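Local coordinates for CBS domain-containing protein (Pyrococcus horikoshii, PDB 2YZQ) that is of unknown function but binds S-adenosylmethionine and, with four CBS repeats, probably acts as a sensor of adenosyl ligands, at residues 38-44 with 97-103; 46-52 with 65-70; 71-75 with 91-97. One frame throughout, in Å; residues are numbered along the deposited sequence.

Interaction 1: residues 38-44 with 97-103; sequences VNKEGKL and VDSKGKP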
ATOM      1  N   VAL A  38      11.591  -3.132  20.676  1.00 21.74           N
ATOM      2  CA  VAL A  38      12.896  -2.794  21.231  1.00 19.55           C
ATOM      3  C   VAL A  38      13.241  -3.617  22.469  1.00 20.32           C
ATOM      4  O   VAL A  38      12.367  -4.229  23.088  1.00 20.47           O
ATOM      5  CB  VAL A  38      12.950  -1.304  21.630  1.00 19.18           C
ATOM      6  CG1 VAL A  38      12.670  -0.426  20.413  1.00 18.61           C
ATOM      7  CG2 VAL A  38      11.935  -1.028  22.728  1.00 18.24           C
ATOM      8  N   ASN A  39      14.520  -3.629  22.823  1.00 19.92           N
ATOM      9  CA  ASN A  39      14.955  -4.353  24.011  1.00 20.30           C
ATOM     10  C   ASN A  39      15.001  -3.382  25.187  1.00 20.94           C
ATOM     11  O   ASN A  39      14.599  -2.224  25.057  1.00 19.29           O
ATOM     12  CB  ASN A  39      16.328  -5.008  23.798  1.00 19.10           C
ATOM     13  CG  ASN A  39      17.402  -4.024  23.374  1.00 17.17           C
ATOM     14  OD1 ASN A  39      17.325  -2.831  23.664  1.00 17.75           O
ATOM     15  ND2 ASN A  39      18.427  -4.531  22.699  1.00 20.17           N
ATOM     16  N   LYS A  40      15.485  -3.848  26.332  1.00 20.46           N
ATOM     17  CA  LYS A  40      15.546  -3.001  27.515  1.00 22.42           C
ATOM     18  C   LYS A  40      16.288  -1.693  27.260  1.00 21.30           C
ATOM     19  O   LYS A  40      15.843  -0.634  27.697  1.00 22.50           O
ATOM     20  CB  LYS A  40      16.201  -3.753  28.679  1.00 23.35           C
ATOM     21  CG  LYS A  40      16.238  -2.965  29.982  1.00 28.26           C
ATOM     22  CD  LYS A  40      14.839  -2.573  30.437  1.00 30.02           C
ATOM     23  CE  LYS A  40      14.870  -1.824  31.764  1.00 32.68           C
ATOM     24  NZ  LYS A  40      15.398  -2.665  32.876  1.00 32.20           N
ATOM     25  N   GLU A  41      17.413  -1.772  26.556  1.00 20.72           N
ATOM     26  CA  GLU A  41      18.210  -0.590  26.235  1.00 20.74           C
ATOM     27  C   GLU A  41      17.443   0.351  25.308  1.00 21.39           C
ATOM     28  O   GLU A  41      17.779   1.526  25.189  1.00 22.90           O
ATOM     29  CB  GLU A  41      19.522  -0.996  25.560  1.00 22.42           C
ATOM     30  CG  GLU A  41      20.565  -1.597  26.487  1.00 25.17           C
ATOM     31  CD  GLU A  41      21.071  -0.604  27.516  1.00 26.34           C
ATOM     32  OE1 GLU A  41      21.450   0.522  27.125  1.00 28.83           O
ATOM     33  OE2 GLU A  41      21.094  -0.950  28.715  1.00 26.95           O
ATOM     34  N   GLY A  42      16.416  -0.171  24.646  1.00 19.88           N
ATOM     35  CA  GLY A  42      15.632   0.657  23.746  1.00 20.37           C
ATOM     36  C   GLY A  42      16.059   0.561  22.292  1.00 19.71           C
ATOM     37  O   GLY A  42      15.576   1.316  21.447  1.00 19.25           O
ATOM     38  N   LYS A  43      16.968  -0.361  21.993  1.00 19.98           N
ATOM     39  CA  LYS A  43      17.439  -0.537  20.625  1.00 21.09           C
ATOM     40  C   LYS A  43      16.432  -1.360  19.829  1.00 20.72           C
ATOM     41  O   LYS A  43      15.787  -2.256  20.367  1.00 19.25           O
ATOM     42  CB  LYS A  43      18.799  -1.240  20.610  1.00 24.28           C
ATOM     43  CG  LYS A  43      19.886  -0.498  21.371  1.00 28.75           C
ATOM     44  CD  LYS A  43      21.239  -1.155  21.169  1.00 32.12           C
ATOM     45  CE  LYS A  43      22.326  -0.430  21.943  1.00 34.58           C
ATOM     46  NZ  LYS A  43      22.065  -0.446  23.408  1.00 38.04           N
ATOM     47  N   LEU A  44      16.301  -1.046  18.545  1.00 19.83           N
ATOM     48  CA  LEU A  44      15.373  -1.760  17.676  1.00 20.65           C
ATOM     49  C   LEU A  44      15.804  -3.209  17.480  1.00 20.65           C
ATOM     50  O   LEU A  44      16.967  -3.486  17.183  1.00 20.25           O
ATOM     51  CB  LEU A  44      15.294  -1.068  16.313  1.00 19.33           C
ATOM     52  CG  LEU A  44      14.325  -1.665  15.286  1.00 19.57           C
ATOM     53  CD1 LEU A  44      12.886  -1.431  15.718  1.00 19.27           C
ATOM     54  CD2 LEU A  44      14.587  -1.031  13.932  1.00 20.50           C
ATOM     55  N   VAL A  97      15.915   5.051  12.797  1.00 14.66           N
ATOM     56  CA  VAL A  97      16.632   4.976  14.063  1.00 16.93           C
ATOM     57  C   VAL A  97      17.697   6.055  14.167  1.00 18.02           C
ATOM     58  O   VAL A  97      18.086   6.661  13.165  1.00 16.95           O
ATOM     59  CB  VAL A  97      17.317   3.596  14.247  1.00 17.59           C
ATOM     60  CG1 VAL A  97      16.285   2.482  14.150  1.00 17.25           C
ATOM     61  CG2 VAL A  97      18.413   3.411  13.200  1.00 18.38           C
ATOM     62  N   ASP A  98      18.157   6.297  15.389  1.00 19.44           N
ATOM     63  CA  ASP A  98      19.199   7.283  15.618  1.00 21.52           C
ATOM     64  C   ASP A  98      20.541   6.567  15.695  1.00 23.73           C
ATOM     65  O   ASP A  98      20.640   5.386  15.364  1.00 23.50           O
ATOM     66  CB  ASP A  98      18.942   8.070  16.914  1.00 21.67           C
ATOM     67  CG  ASP A  98      18.777   7.176  18.137  1.00 22.13           C
ATOM     68  OD1 ASP A  98      19.327   6.054  18.154  1.00 21.37           O
ATOM     69  OD2 ASP A  98      18.103   7.612  19.099  1.00 24.42           O
ATOM     70  N   SER A  99      21.570   7.285  16.134  1.00 26.12           N
ATOM     71  CA  SER A  99      22.906   6.714  16.248  1.00 29.10           C
ATOM     72  C   SER A  99      22.930   5.497  17.167  1.00 29.15           C
ATOM     73  O   SER A  99      23.660   4.537  16.917  1.00 30.91           O
ATOM     74  CB  SER A  99      23.884   7.768  16.774  1.00 29.76           C
ATOM     75  OG  SER A  99      25.209   7.270  16.787  1.00 35.85           O
ATOM     76  N   LYS A 100      22.129   5.543  18.228  1.00 28.46           N
ATOM     77  CA  LYS A 100      22.064   4.449  19.196  1.00 27.08           C
ATOM     78  C   LYS A 100      21.251   3.264  18.685  1.00 26.24           C
ATOM     79  O   LYS A 100      21.064   2.279  19.402  1.00 26.13           O
ATOM     80  CB  LYS A 100      21.453   4.946  20.509  1.00 27.63           C
ATOM     81  CG  LYS A 100      22.247   6.047  21.208  1.00 28.43           C
ATOM     82  CD  LYS A 100      21.479   6.580  22.413  1.00 30.62           C
ATOM     83  CE  LYS A 100      22.209   7.733  23.087  1.00 30.41           C
ATOM     84  NZ  LYS A 100      21.413   8.317  24.203  1.00 32.08           N
ATOM     85  N   GLY A 101      20.766   3.361  17.449  1.00 23.80           N
ATOM     86  CA  GLY A 101      19.973   2.287  16.877  1.00 21.90           C
ATOM     87  C   GLY A 101      18.589   2.218  17.494  1.00 21.23           C
ATOM     88  O   GLY A 101      17.910   1.193  17.407  1.00 21.18           O
ATOM     89  N   LYS A 102      18.172   3.315  18.117  1.00 17.94           N
ATOM     90  CA  LYS A 102      16.864   3.398  18.758  1.00 16.34           C
ATOM     91  C   LYS A 102      15.861   4.063  17.824  1.00 16.21           C
ATOM     92  O   LYS A 102      16.182   5.042  17.153  1.00 15.77           O
ATOM     93  CB  LYS A 102      16.969   4.188  20.066  1.00 16.52           C
ATOM     94  CG  LYS A 102      17.966   3.588  21.049  1.00 17.52           C
ATOM     95  CD  LYS A 102      17.838   4.210  22.430  1.00 20.03           C
ATOM     96  CE  LYS A 102      18.829   3.573  23.400  1.00 23.67           C
ATOM     97  NZ  LYS A 102      18.677   4.071  24.799  1.00 27.06           N
ATOM     98  N   PRO A 103      14.626   3.543  17.775  1.00 16.54           N
ATOM     99  CA  PRO A 103      13.573   4.087  16.909  1.00 16.69           C
ATOM    100  C   PRO A 103      13.165   5.519  17.242  1.00 16.81           C
ATOM    101  O   PRO A 103      12.785   5.817  18.377  1.00 20.63           O
ATOM    102  CB  PRO A 103      12.412   3.107  17.111  1.00 18.15           C
ATOM    103  CG  PRO A 103      13.090   1.837  17.539  1.00 20.73           C
ATOM    104  CD  PRO A 103      14.146   2.344  18.483  1.00 17.80           C
TER
HETATM  105  O   HOH W   1      20.852   2.793  25.682  1.00 34.76           O

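Interaction 2: residues 46-52 with 65-70; sequences GIISVKR and LVKRDV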
ATOM      1  N   GLY A  46      13.204  -5.372  16.001  1.00 26.53           N
ATOM      2  CA  GLY A  46      12.228  -5.877  15.046  1.00 27.82           C
ATOM      3  C   GLY A  46      10.917  -5.113  15.041  1.00 29.22           C
ATOM      4  O   GLY A  46      10.815  -4.029  15.613  1.00 28.04           O
ATOM      5  N   ILE A  47       9.910  -5.672  14.376  1.00 29.66           N
ATOM      6  CA  ILE A  47       8.600  -5.040  14.310  1.00 31.26           C
ATOM      7  C   ILE A  47       7.510  -6.100  14.418  1.00 31.27           C
ATOM      8  O   ILE A  47       7.687  -7.232  13.970  1.00 31.73           O
ATOM      9  CB  ILE A  47       8.421  -4.254  12.988  1.00 32.36           C
ATOM     10  CG1 ILE A  47       7.183  -3.360  13.074  1.00 33.34           C
ATOM     11  CG2 ILE A  47       8.275  -5.218  11.821  1.00 33.36           C
ATOM     12  CD1 ILE A  47       7.053  -2.385  11.920  1.00 34.85           C
ATOM     13  N   ILE A  48       6.390  -5.734  15.029  1.00 32.74           N
ATOM     14  CA  ILE A  48       5.274  -6.659  15.181  1.00 34.97           C
ATOM     15  C   ILE A  48       4.007  -6.047  14.593  1.00 36.24           C
ATOM     16  O   ILE A  48       3.662  -4.901  14.884  1.00 35.23           O
ATOM     17  CB  ILE A  48       5.035  -7.015  16.672  1.00 35.03           C
ATOM     18  CG1 ILE A  48       3.925  -8.065  16.786  1.00 35.53           C
ATOM     19  CG2 ILE A  48       4.667  -5.769  17.463  1.00 35.11           C
ATOM     20  CD1 ILE A  48       4.256  -9.377  16.106  1.00 36.24           C
ATOM     21  N   SER A  49       3.321  -6.818  13.755  1.00 38.21           N
ATOM     22  CA  SER A  49       2.096  -6.358  13.114  1.00 40.16           C
ATOM     23  C   SER A  49       0.865  -6.950  13.788  1.00 41.08           C
ATOM     24  O   SER A  49       0.897  -8.078  14.279  1.00 41.20           O
ATOM     25  CB  SER A  49       2.107  -6.742  11.633  1.00 40.48           C
ATOM     26  OG  SER A  49       2.246  -8.144  11.474  1.00 41.97           O
ATOM     27  N   VAL A  50      -0.221  -6.183  13.808  1.00 43.16           N
ATOM     28  CA  VAL A  50      -1.464  -6.631  14.419  1.00 45.13           C
ATOM     29  C   VAL A  50      -2.045  -7.822  13.660  1.00 46.77           C
ATOM     30  O   VAL A  50      -2.606  -8.738  14.262  1.00 46.21           O
ATOM     31  CB  VAL A  50      -2.509  -5.490  14.457  1.00 45.18           C
ATOM     32  CG1 VAL A  50      -2.823  -5.019  13.047  1.00 45.91           C
ATOM     33  CG2 VAL A  50      -3.771  -5.960  15.160  1.00 45.60           C
ATOM     34  N   LYS A  51      -1.903  -7.811  12.337  1.00 49.01           N
ATOM     35  CA  LYS A  51      -2.413  -8.900  11.510  1.00 51.68           C
ATOM     36  C   LYS A  51      -1.763 -10.228  11.873  1.00 53.11           C
ATOM     37  O   LYS A  51      -2.413 -11.273  11.846  1.00 53.59           O
ATOM     38  CB  LYS A  51      -2.177  -8.606  10.025  1.00 52.15           C
ATOM     39  CG  LYS A  51      -3.138  -7.589   9.427  1.00 52.85           C
ATOM     40  CD  LYS A  51      -2.883  -7.408   7.940  1.00 53.31           C
ATOM     41  CE  LYS A  51      -3.924  -6.500   7.304  1.00 53.75           C
ATOM     42  NZ  LYS A  51      -5.293  -7.078   7.404  1.00 53.58           N
ATOM     43  N   ARG A  52      -0.479 -10.186  12.213  1.00 55.28           N
ATOM     44  CA  ARG A  52       0.241 -11.398  12.580  1.00 57.28           C
ATOM     45  C   ARG A  52      -0.113 -11.810  14.005  1.00 58.48           C
ATOM     46  O   ARG A  52       0.753 -11.896  14.874  1.00 58.49           O
ATOM     47  CB  ARG A  52       1.751 -11.178  12.460  1.00 57.65           C
ATOM     48  CG  ARG A  52       2.570 -12.453  12.583  1.00 59.14           C
ATOM     49  CD  ARG A  52       4.052 -12.180  12.383  1.00 60.40           C
ATOM     50  NE  ARG A  52       4.310 -11.481  11.127  1.00 61.66           N
ATOM     51  CZ  ARG A  52       5.523 -11.193  10.667  1.00 62.29           C
ATOM     52  NH1 ARG A  52       6.599 -11.547  11.357  1.00 62.62           N
ATOM     53  NH2 ARG A  52       5.660 -10.546   9.517  1.00 62.60           N
ATOM     54  N   LEU A  65       6.769 -13.975  17.297  1.00 52.28           N
ATOM     55  CA  LEU A  65       5.976 -13.440  16.199  1.00 51.07           C
ATOM     56  C   LEU A  65       6.570 -12.160  15.610  1.00 50.35           C
ATOM     57  O   LEU A  65       6.042 -11.610  14.643  1.00 50.11           O
ATOM     58  CB  LEU A  65       4.545 -13.169  16.672  1.00 51.23           C
ATOM     59  CG  LEU A  65       3.785 -14.362  17.254  1.00 51.57           C
ATOM     60  CD1 LEU A  65       2.423 -13.911  17.759  1.00 51.89           C
ATOM     61  CD2 LEU A  65       3.630 -15.441  16.195  1.00 51.46           C
ATOM     62  N   VAL A  66       7.670 -11.693  16.189  1.00 49.50           N
ATOM     63  CA  VAL A  66       8.324 -10.478  15.715  1.00 48.91           C
ATOM     64  C   VAL A  66       9.314 -10.776  14.591  1.00 48.17           C
ATOM     65  O   VAL A  66      10.097 -11.720  14.683  1.00 47.91           O
ATOM     66  CB  VAL A  66       9.089  -9.777  16.863  1.00 49.24           C
ATOM     67  CG1 VAL A  66       9.688  -8.471  16.364  1.00 49.98           C
ATOM     68  CG2 VAL A  66       8.156  -9.525  18.035  1.00 50.14           C
ATOM     69  N   LYS A  67       9.274  -9.977  13.528  1.00 47.94           N
ATOM     70  CA  LYS A  67      10.199 -10.161  12.415  1.00 48.50           C
ATOM     71  C   LYS A  67      11.425  -9.283  12.647  1.00 48.27           C
ATOM     72  O   LYS A  67      11.302  -8.076  12.864  1.00 47.61           O
ATOM     73  CB  LYS A  67       9.530  -9.807  11.080  1.00 49.59           C
ATOM     74  CG  LYS A  67       8.973  -8.396  10.995  1.00 50.32           C
ATOM     75  CD  LYS A  67       8.455  -8.095   9.593  1.00 51.25           C
ATOM     76  CE  LYS A  67       9.578  -8.173   8.566  1.00 51.87           C
ATOM     77  NZ  LYS A  67       9.114  -7.872   7.184  1.00 52.92           N
ATOM     78  N   ARG A  68      12.603  -9.899  12.601  1.00 48.27           N
ATOM     79  CA  ARG A  68      13.856  -9.192  12.843  1.00 48.62           C
ATOM     80  C   ARG A  68      14.422  -8.453  11.636  1.00 47.04           C
ATOM     81  O   ARG A  68      14.962  -7.356  11.772  1.00 46.96           O
ATOM     82  CB  ARG A  68      14.914 -10.169  13.366  1.00 51.10           C
ATOM     83  CG  ARG A  68      15.423 -11.152  12.321  1.00 54.87           C
ATOM     84  CD  ARG A  68      16.477 -12.089  12.893  1.00 58.36           C
ATOM     85  NE  ARG A  68      15.915 -13.038  13.850  1.00 61.17           N
ATOM     86  CZ  ARG A  68      15.009 -13.963  13.543  1.00 62.38           C
ATOM     87  NH1 ARG A  68      14.558 -14.067  12.299  1.00 63.35           N
ATOM     88  NH2 ARG A  68      14.556 -14.787  14.478  1.00 63.74           N
ATOM     89  N   ASP A  69      14.308  -9.055  10.458  1.00 45.50           N
ATOM     90  CA  ASP A  69      14.835  -8.448   9.242  1.00 43.73           C
ATOM     91  C   ASP A  69      13.921  -7.360   8.685  1.00 40.94           C
ATOM     92  O   ASP A  69      13.231  -7.569   7.690  1.00 41.07           O
ATOM     93  CB  ASP A  69      15.064  -9.525   8.176  1.00 46.27           C
ATOM     94  CG  ASP A  69      15.773  -8.988   6.947  1.00 48.02           C
ATOM     95  OD1 ASP A  69      16.910  -8.488   7.086  1.00 48.92           O
ATOM     96  OD2 ASP A  69      15.194  -9.065   5.842  1.00 50.14           O
ATOM     97  N   VAL A  70      13.925  -6.199   9.335  1.00 38.05           N
ATOM     98  CA  VAL A  70      13.102  -5.075   8.901  1.00 34.33           C
ATOM     99  C   VAL A  70      13.986  -3.944   8.382  1.00 31.39           C
ATOM    100  O   VAL A  70      15.053  -3.675   8.932  1.00 30.49           O
ATOM    101  CB  VAL A  70      12.232  -4.531  10.055  1.00 35.14           C
ATOM    102  CG1 VAL A  70      11.330  -5.633  10.585  1.00 35.20           C
ATOM    103  CG2 VAL A  70      13.117  -3.983  11.164  1.00 35.69           C
TER

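Interaction 3: residues 71-75 with 91-97; sequences PVVKE and YRRVVVV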
ATOM      1  N   PRO A  71      13.551  -3.264   7.310  1.00 28.93           N
ATOM      2  CA  PRO A  71      14.339  -2.163   6.748  1.00 26.57           C
ATOM      3  C   PRO A  71      14.461  -0.986   7.715  1.00 24.62           C
ATOM      4  O   PRO A  71      13.481  -0.585   8.345  1.00 22.43           O
ATOM      5  CB  PRO A  71      13.570  -1.805   5.478  1.00 28.14           C
ATOM      6  CG  PRO A  71      12.158  -2.134   5.839  1.00 29.58           C
ATOM      7  CD  PRO A  71      12.302  -3.455   6.554  1.00 28.86           C
ATOM      8  N   VAL A  72      15.670  -0.448   7.831  1.00 23.36           N
ATOM      9  CA  VAL A  72      15.923   0.681   8.721  1.00 22.36           C
ATOM     10  C   VAL A  72      16.746   1.763   8.036  1.00 21.71           C
ATOM     11  O   VAL A  72      17.586   1.478   7.179  1.00 21.50           O
ATOM     12  CB  VAL A  72      16.676   0.239  10.000  1.00 24.24           C
ATOM     13  CG1 VAL A  72      15.855  -0.784  10.761  1.00 24.89           C
ATOM     14  CG2 VAL A  72      18.034  -0.331   9.632  1.00 26.01           C
ATOM     15  N   VAL A  73      16.493   3.011   8.416  1.00 19.37           N
ATOM     16  CA  VAL A  73      17.217   4.149   7.864  1.00 18.97           C
ATOM     17  C   VAL A  73      17.377   5.176   8.974  1.00 17.97           C
ATOM     18  O   VAL A  73      16.835   5.005  10.066  1.00 18.62           O
ATOM     19  CB  VAL A  73      16.443   4.823   6.707  1.00 18.23           C
ATOM     20  CG1 VAL A  73      16.247   3.842   5.562  1.00 20.03           C
ATOM     21  CG2 VAL A  73      15.094   5.332   7.209  1.00 18.22           C
ATOM     22  N   LYS A  74      18.135   6.228   8.688  1.00 19.43           N
ATOM     23  CA  LYS A  74      18.338   7.318   9.634  1.00 19.41           C
ATOM     24  C   LYS A  74      17.508   8.485   9.110  1.00 19.24           C
ATOM     25  O   LYS A  74      17.236   8.559   7.910  1.00 18.68           O
ATOM     26  CB  LYS A  74      19.818   7.689   9.712  1.00 21.86           C
ATOM     27  CG  LYS A  74      20.670   6.618  10.380  1.00 27.04           C
ATOM     28  CD  LYS A  74      22.110   7.064  10.549  1.00 29.87           C
ATOM     29  CE  LYS A  74      22.905   6.036  11.338  1.00 33.04           C
ATOM     30  NZ  LYS A  74      22.832   4.684  10.715  1.00 35.46           N
ATOM     31  N   GLU A  75      17.104   9.398   9.992  1.00 18.56           N
ATOM     32  CA  GLU A  75      16.265  10.514   9.564  1.00 17.93           C
ATOM     33  C   GLU A  75      16.880  11.425   8.511  1.00 17.24           C
ATOM     34  O   GLU A  75      16.155  12.077   7.765  1.00 16.19           O
ATOM     35  CB  GLU A  75      15.809  11.358  10.767  1.00 16.64           C
ATOM     36  CG  GLU A  75      16.883  12.232  11.398  1.00 19.54           C
ATOM     37  CD  GLU A  75      16.301  13.291  12.321  1.00 21.26           C
ATOM     38  OE1 GLU A  75      17.081  13.966  13.029  1.00 24.36           O
ATOM     39  OE2 GLU A  75      15.064  13.458  12.336  1.00 21.80           O
ATOM     40  N   TYR A  91       8.455  -4.574   1.556  1.00 25.39           N
ATOM     41  CA  TYR A  91       7.832  -4.252   2.833  1.00 24.36           C
ATOM     42  C   TYR A  91       7.342  -2.806   2.746  1.00 22.54           C
ATOM     43  O   TYR A  91       8.009  -1.957   2.159  1.00 23.46           O
ATOM     44  CB  TYR A  91       8.852  -4.429   3.963  1.00 24.86           C
ATOM     45  CG  TYR A  91       8.237  -4.556   5.336  1.00 26.89           C
ATOM     46  CD1 TYR A  91       7.324  -5.570   5.626  1.00 26.61           C
ATOM     47  CD2 TYR A  91       8.568  -3.661   6.351  1.00 25.32           C
ATOM     48  CE1 TYR A  91       6.754  -5.685   6.894  1.00 29.03           C
ATOM     49  CE2 TYR A  91       8.007  -3.767   7.615  1.00 27.89           C
ATOM     50  CZ  TYR A  91       7.101  -4.777   7.882  1.00 28.68           C
ATOM     51  OH  TYR A  91       6.543  -4.868   9.135  1.00 31.25           O
ATOM     52  N   ARG A  92       6.183  -2.535   3.337  1.00 21.81           N
ATOM     53  CA  ARG A  92       5.567  -1.211   3.261  1.00 20.55           C
ATOM     54  C   ARG A  92       5.988  -0.150   4.267  1.00 21.81           C
ATOM     55  O   ARG A  92       5.357   0.902   4.359  1.00 20.11           O
ATOM     56  CB  ARG A  92       4.046  -1.362   3.297  1.00 20.88           C
ATOM     57  CG  ARG A  92       3.483  -2.160   2.124  1.00 21.86           C
ATOM     58  CD  ARG A  92       1.981  -2.370   2.268  1.00 20.47           C
ATOM     59  NE  ARG A  92       1.242  -1.110   2.302  1.00 20.57           N
ATOM     60  CZ  ARG A  92       1.025  -0.336   1.243  1.00 19.70           C
ATOM     61  NH1 ARG A  92       1.487  -0.691   0.046  1.00 16.95           N
ATOM     62  NH2 ARG A  92       0.346   0.796   1.381  1.00 19.68           N
ATOM     63  N   ARG A  93       7.043  -0.408   5.024  1.00 22.35           N
ATOM     64  CA  ARG A  93       7.485   0.591   5.981  1.00 23.14           C
ATOM     65  C   ARG A  93       8.927   0.391   6.381  1.00 22.37           C
ATOM     66  O   ARG A  93       9.493  -0.686   6.208  1.00 21.36           O
ATOM     67  CB  ARG A  93       6.599   0.570   7.229  1.00 27.40           C
ATOM     68  CG  ARG A  93       6.724  -0.684   8.067  1.00 30.36           C
ATOM     69  CD  ARG A  93       5.647  -0.731   9.137  1.00 35.32           C
ATOM     70  NE  ARG A  93       4.306  -0.731   8.557  1.00 38.06           N
ATOM     71  CZ  ARG A  93       3.839  -1.678   7.747  1.00 40.09           C
ATOM     72  NH1 ARG A  93       4.601  -2.711   7.417  1.00 41.35           N
ATOM     73  NH2 ARG A  93       2.609  -1.591   7.262  1.00 42.06           N
ATOM     74  N   VAL A  94       9.520   1.457   6.901  1.00 19.77           N
ATOM     75  CA  VAL A  94      10.893   1.422   7.363  1.00 18.90           C
ATOM     76  C   VAL A  94      10.917   2.085   8.730  1.00 17.74           C
ATOM     77  O   VAL A  94      10.177   3.033   8.981  1.00 17.65           O
ATOM     78  CB  VAL A  94      11.851   2.188   6.414  1.00 20.58           C
ATOM     79  CG1 VAL A  94      11.780   1.593   5.012  1.00 20.41           C
ATOM     80  CG2 VAL A  94      11.499   3.670   6.386  1.00 21.21           C
ATOM     81  N   VAL A  95      11.743   1.563   9.624  1.00 16.48           N
ATOM     82  CA  VAL A  95      11.862   2.150  10.946  1.00 16.88           C
ATOM     83  C   VAL A  95      13.042   3.106  10.859  1.00 15.40           C
ATOM     84  O   VAL A  95      14.073   2.777  10.269  1.00 15.93           O
ATOM     85  CB  VAL A  95      12.140   1.079  12.029  1.00 18.38           C
ATOM     86  CG1 VAL A  95      12.315   1.750  13.395  1.00 18.78           C
ATOM     87  CG2 VAL A  95      10.986   0.086  12.081  1.00 20.68           C
ATOM     88  N   VAL A  96      12.879   4.299  11.420  1.00 14.44           N
ATOM     89  CA  VAL A  96      13.936   5.297  11.407  1.00 14.39           C
ATOM     90  C   VAL A  96      14.602   5.247  12.776  1.00 13.29           C
ATOM     91  O   VAL A  96      13.930   5.365  13.799  1.00 14.82           O
ATOM     92  CB  VAL A  96      13.369   6.709  11.182  1.00 13.45           C
ATOM     93  CG1 VAL A  96      14.502   7.685  10.946  1.00 14.99           C
ATOM     94  CG2 VAL A  96      12.396   6.702  10.004  1.00 13.69           C
ATOM     95  N   VAL A  97      15.915   5.051  12.797  1.00 14.66           N
ATOM     96  CA  VAL A  97      16.632   4.976  14.063  1.00 16.93           C
ATOM     97  C   VAL A  97      17.697   6.055  14.167  1.00 18.02           C
ATOM     98  O   VAL A  97      18.086   6.661  13.165  1.00 16.95           O
ATOM     99  CB  VAL A  97      17.317   3.596  14.247  1.00 17.59           C
ATOM    100  CG1 VAL A  97      16.285   2.482  14.150  1.00 17.25           C
ATOM    101  CG2 VAL A  97      18.413   3.411  13.200  1.00 18.38           C
TER
HETATM  102  O   HOH W   2      18.196   9.237  12.677  1.00 18.45           O

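Interaction 1: residues 38-44 with 97-103
Two equivalent beta-hairpin turns meet here, at one end of a Bateman module, where two CBS repeats pack through their sheets. Segment 97-103 starts at V97, where CG1 packs against L44 CD2 at 3.9 Å. D98 opens a type I turn that runs to G101. D98 OD1 accepts a hydrogen bond from K102 N (3.0 Å), and the turn closes with G101 N to D98 O (2.9 Å). The other hairpin does the same with N39: a type I turn to G42, with K43 N bonded to N39 OD1 at 3.0 Å. G101 has positive phi, and its O takes a nearly linear hydrogen bond from L44 N (3.0 Å), the one backbone hydrogen bond between the two segments. K102 NZ makes a weak hydrogen bond to E41 O at 2.7 Å, and water 1 links K102 NZ to E41 OE1. G42 has phi 96°, where a CB would jam against E41 O and sit tight against K102 CD. P103 closes 97-103, its CG 3.7 Å from both V38 CG1 and L44 CD1. The contact lies at the surface and joins hairpin 34-38/44-49 to hairpin 93-97/103-108. L44 and P103 continue inward onto V95 of strand 93-97.

Interaction 2: residues 46-52 with 65-70
Segments 46-52 and 65-70 of this CBS pair run antiparallel and form a single beta bridge. I47 and K67 are its hydrogen-bonded pair: I47 N to K67 O and K67 N to I47 O, both 3.2 Å. Strand 44-49 is an edge strand of its sheet, so the returning segment 65-70 covers an edge that strand 34-38 does not. G46 is pressed close to this segment, with CA 3.2 Å from K67 O. A CB there would clash with K67 O and V66 CG1.

The side chains extend the contact. I47 CG2 meets V70 CG1 at 3.3 Å and K67 CG at 3.4 Å. I48 CD1 packs on L65 CB at 3.8 Å, while its CB lies 4.2 Å from V66 CG2. V66 and I48 also touch V37 of strand 34-38. The ammonium group of K67 makes a cation-pi contact with Y91. R52 lies beyond the strand and folds back over the segment. Its guanidinium has K67 CB at its edge, 3.4 Å from NH1, and the same R52 NH1 gives a weak hydrogen bond to L65 O at 3.3 Å.

Interaction 3: residues 71-75 with 91-97
V73 is at the apolar centre. V73 CG2 lies 4.0 Å from V94 CG2 and 4.1 Å from V96 CG2. P71 extends this packing, with CG 3.8 Å from V94 CG1 and CD 3.7 Å from Y91 CD2. V72 and V95 point to the other face of the sheet. The two strands are parallel, the axes of 72-74 and 93-97 diverging by 39°, and V72 pairs with V95 and V73 with V96. Three backbone hydrogen bonds join them: V95 N to P71 O (3.0 Å), V73 N to V95 O (3.1 Å) and V97 N to V73 O (2.9 Å). At the polar end, water 2 bridges E75 N (2.9 Å) and V97 O (2.6 Å). This is the parallel strand pair of a beta-alpha-beta unit, a core element of the CBS fold. Helix 79-89 makes the crossover and covers P71, V73 and V94 through L85, M86 and Y89. On the opposite face, L44 of strand 44-49 packs on V72 and V95. Strand 103-108 flanks strand 93-97 on its other edge.

In the fold
From the N terminus, the chain passes through 38-44 and then strand 44-49. Interaction 2 closes the first loop, bringing 65-70 back beside 46-52 after 12 intervening residues. The chain continues directly into 71-75, and interaction 3 closes the second loop around helix 79-89. These two contacts are in series. Both nest inside the long loop closed by interaction 1, which ends at 97-103 and shares V97 with interaction 3. L44 and P103 link interaction 1 to interaction 3. I47 joins interactions 2 and 3 through Y91 and R93. Together they join the sheet containing 34-38 and 44-49 to the sheet containing 72-74, 93-97 and 103-108, away from the SAM pocket formed by later residues.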